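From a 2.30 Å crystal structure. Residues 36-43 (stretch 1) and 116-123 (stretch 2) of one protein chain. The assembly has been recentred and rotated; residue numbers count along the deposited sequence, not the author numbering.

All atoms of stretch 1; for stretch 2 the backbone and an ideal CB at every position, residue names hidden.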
# COMPACT_ATOMS: atom_id res chain seq x y z
N LEU B 36 -17.77 22.38 -15.19
CA LEU B 36 -16.37 21.98 -15.04
C LEU B 36 -16.26 21.02 -13.88
O LEU B 36 -16.84 21.26 -12.82
CB LEU B 36 -15.48 23.20 -14.76
CG LEU B 36 -13.97 22.97 -14.60
CD1 LEU B 36 -13.18 24.23 -15.00
CD2 LEU B 36 -13.64 22.56 -13.16
N ARG B 37 -15.55 19.91 -14.06
CA ARG B 37 -15.41 19.02 -12.91
C ARG B 37 -13.96 18.72 -12.58
O ARG B 37 -13.15 18.46 -13.47
CB ARG B 37 -16.16 17.71 -13.11
CG ARG B 37 -15.52 16.79 -14.07
CD ARG B 37 -15.74 15.30 -13.83
NE ARG B 37 -14.71 14.75 -14.72
CZ ARG B 37 -14.87 14.52 -16.02
NH1 ARG B 37 -16.05 14.73 -16.61
NH2 ARG B 37 -13.81 14.27 -16.76
N ASP B 38 -13.64 18.79 -11.30
CA ASP B 38 -12.29 18.45 -10.91
C ASP B 38 -12.40 17.21 -10.02
O ASP B 38 -13.47 16.60 -9.96
CB ASP B 38 -11.55 19.66 -10.26
CG ASP B 38 -12.23 20.21 -9.02
OD1 ASP B 38 -12.95 19.44 -8.35
OD2 ASP B 38 -12.00 21.41 -8.70
N ARG B 39 -11.30 16.81 -9.39
CA ARG B 39 -11.33 15.61 -8.58
C ARG B 39 -12.28 15.69 -7.40
O ARG B 39 -12.61 14.68 -6.78
CB ARG B 39 -9.91 15.26 -8.09
CG ARG B 39 -9.20 16.35 -7.27
CD ARG B 39 -7.78 15.91 -6.90
NE ARG B 39 -7.15 16.77 -5.92
CZ ARG B 39 -6.48 17.88 -6.20
NH1 ARG B 39 -6.34 18.27 -7.46
NH2 ARG B 39 -5.95 18.60 -5.22
N SER B 40 -12.76 16.90 -7.10
CA SER B 40 -13.67 17.09 -5.96
C SER B 40 -15.13 17.35 -6.32
O SER B 40 -15.97 17.45 -5.43
CB SER B 40 -13.17 18.23 -5.06
OG SER B 40 -13.39 19.48 -5.69
N GLY B 41 -15.44 17.47 -7.61
CA GLY B 41 -16.83 17.70 -7.98
C GLY B 41 -17.05 18.50 -9.25
O GLY B 41 -16.14 18.65 -10.07
N VAL B 42 -18.27 18.99 -9.43
CA VAL B 42 -18.59 19.78 -10.62
C VAL B 42 -19.12 21.17 -10.26
O VAL B 42 -19.80 21.35 -9.25
CB VAL B 42 -19.66 19.08 -11.53
CG1 VAL B 42 -19.17 17.70 -11.95
CG2 VAL B 42 -21.00 18.98 -10.80
N VAL B 43 -18.78 22.13 -11.10
CA VAL B 43 -19.23 23.49 -10.90
C VAL B 43 -19.65 24.13 -12.23
O VAL B 43 -19.03 23.88 -13.28
CB VAL B 43 -18.13 24.36 -10.23
CG1 VAL B 43 -16.93 24.53 -11.17
CG2 VAL B 43 -18.71 25.72 -9.86
N UNK B 116 -14.45 6.26 -16.91
CA UNK B 116 -14.06 6.17 -15.51
C UNK B 116 -13.91 7.55 -14.88
O UNK B 116 -13.84 7.68 -13.65
CB UNK B 116 -12.75 5.39 -15.38
N UNK B 117 -13.88 8.58 -15.72
CA UNK B 117 -13.74 9.94 -15.22
C UNK B 117 -15.04 10.41 -14.55
O UNK B 117 -15.02 11.33 -13.74
CB UNK B 117 -13.35 10.89 -16.36
N UNK B 118 -16.16 9.76 -14.87
CA UNK B 118 -17.43 10.15 -14.27
C UNK B 118 -17.37 10.12 -12.75
O UNK B 118 -16.63 9.31 -12.18
CB UNK B 118 -18.55 9.23 -14.76
N UNK B 119 -18.13 10.99 -12.09
CA UNK B 119 -18.15 11.06 -10.63
C UNK B 119 -18.57 9.74 -9.97
O UNK B 119 -17.93 9.29 -9.02
CB UNK B 119 -19.10 12.18 -10.18
N UNK B 120 -19.65 9.16 -10.46
CA UNK B 120 -20.14 7.92 -9.90
C UNK B 120 -19.27 6.73 -10.28
O UNK B 120 -19.15 5.78 -9.52
CB UNK B 120 -21.58 7.68 -10.35
N UNK B 121 -18.67 6.79 -11.45
CA UNK B 121 -17.82 5.70 -11.90
C UNK B 121 -16.50 5.64 -11.12
O UNK B 121 -15.99 4.55 -10.84
CB UNK B 121 -17.54 5.85 -13.40
N UNK B 122 -15.97 6.80 -10.77
CA UNK B 122 -14.69 6.90 -10.05
C UNK B 122 -14.84 6.77 -8.52
O UNK B 122 -13.92 6.36 -7.83
CB UNK B 122 -14.02 8.24 -10.38
N UNK B 123 -16.02 7.14 -8.02
CA UNK B 123 -16.28 7.13 -6.58
C UNK B 123 -15.94 5.84 -5.81
O UNK B 123 -15.35 5.90 -4.74
CB UNK B 123 -17.76 7.44 -6.37

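Stretch 1 is a hairpin: D38 to G41 form a type I turn, closed by G41 N to D38 O at 3.2 Å, with D38 N to G41 O at 2.8 Å pairing the strand ends. Its side toward stretch 2 offers the R37 guanidinium, the carbonyl O of D38, and the surface of G41 and V42.

Position 116 has no atom of stretch 1 within 5.5 Å of its ideal CB, so the hairpin sets no preference. The deposited residue is L116, which makes no contact with it.

At position 117 the CA-to-CB bond points sideways, and the ideal CB lies 3.4 Å from R37 NH2. The first carbon must therefore pack against a guanidinium; an acidic or polar residue would be the obvious electrostatic match, but any chain that turns away beyond CB would also fit. It is R117, with chi1 m and the next angles t, an extended chain whose end leads away. R117 CB keeps the 3.4 Å contact with R37 NH2, R117 O lies over one face of the R37 guanidinium, and the like charges R37 NH2 and R117 NH1 stay 4.6 Å apart; both are hydrogen-bonded elsewhere in the structure.

Position 118 has phi/psi of -56/149, and a CB would point away into free space. Small helix-capping residues such as serine, threonine or aspartate would suit it, as would glycine. G118 occupies this N-cap, and its O accepts from the backbone N of 122 at 3.0 Å.

Position 119 opens the helix. The CA of 119 lies 7.3 Å from G41 CA, and its CB points sideways, clear of stretch 1, so reaching the hairpin takes a medium or long side chain, polar or aliphatic. E119, with chi1 m and chi2 t, comes nearer at its end: OE1 is 3.7 Å from G41 CA, and OE2 is 3.4 Å from V42 CG1. These are packing contacts against carbon.

Positions 120 and 121 are out of reach of stretch 1, which leaves their choice open. They are K120, extended, and A121.

Position 122 points toward stretch 1, but its ideal CB has nothing within 5.5 Å. D38 O lies 8.4 Å from the ideal CB of 122, so arginine suits best, lysine would barely reach, and shorter donors would fall short. R122 spans the gap with chi1 at 97° and chi2 at -132°, both off the wells. NH1 and NH2 each donate a weak bond to D38 O at 3.3 Å and 150°, with that oxygen near the guanidinium plane. R39 O lies over one face, while R122 NH2 approaches R39 CA at 3.5 Å and the like-charged R37 NE at 4.4 Å.

Position 123 is out of reach; A123 continues the helix.

Stretch 2 116-123: LRGEKARA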
# COMPACT_ATOMS: atom_id res chain seq x y z
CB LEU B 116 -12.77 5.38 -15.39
CG LEU B 116 -12.43 4.77 -14.03
CD1 LEU B 116 -13.69 4.33 -13.27
CD2 LEU B 116 -11.51 3.59 -14.28
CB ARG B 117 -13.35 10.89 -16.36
CG ARG B 117 -11.99 10.62 -16.96
CD ARG B 117 -11.72 11.65 -18.04
NE ARG B 117 -10.47 11.47 -18.77
CZ ARG B 117 -10.07 12.28 -19.75
NH1 ARG B 117 -10.83 13.31 -20.10
NH2 ARG B 117 -8.91 12.08 -20.37
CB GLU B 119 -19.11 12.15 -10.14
CG GLU B 119 -18.71 13.57 -10.47
CD GLU B 119 -19.46 14.60 -9.61
OE1 GLU B 119 -19.07 14.81 -8.44
OE2 GLU B 119 -20.44 15.19 -10.11
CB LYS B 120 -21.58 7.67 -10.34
CG LYS B 120 -22.58 8.63 -9.73
CD LYS B 120 -23.99 8.26 -10.15
CE LYS B 120 -25.03 9.22 -9.58
NZ LYS B 120 -26.39 8.83 -10.03
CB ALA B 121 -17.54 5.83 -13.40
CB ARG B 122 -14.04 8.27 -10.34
CG ARG B 122 -14.34 9.31 -9.25
CD ARG B 122 -14.82 10.69 -9.73
NE ARG B 122 -13.79 11.50 -10.34
CZ ARG B 122 -13.78 12.84 -10.33
NH1 ARG B 122 -14.74 13.53 -9.73
NH2 ARG B 122 -12.79 13.49 -10.93
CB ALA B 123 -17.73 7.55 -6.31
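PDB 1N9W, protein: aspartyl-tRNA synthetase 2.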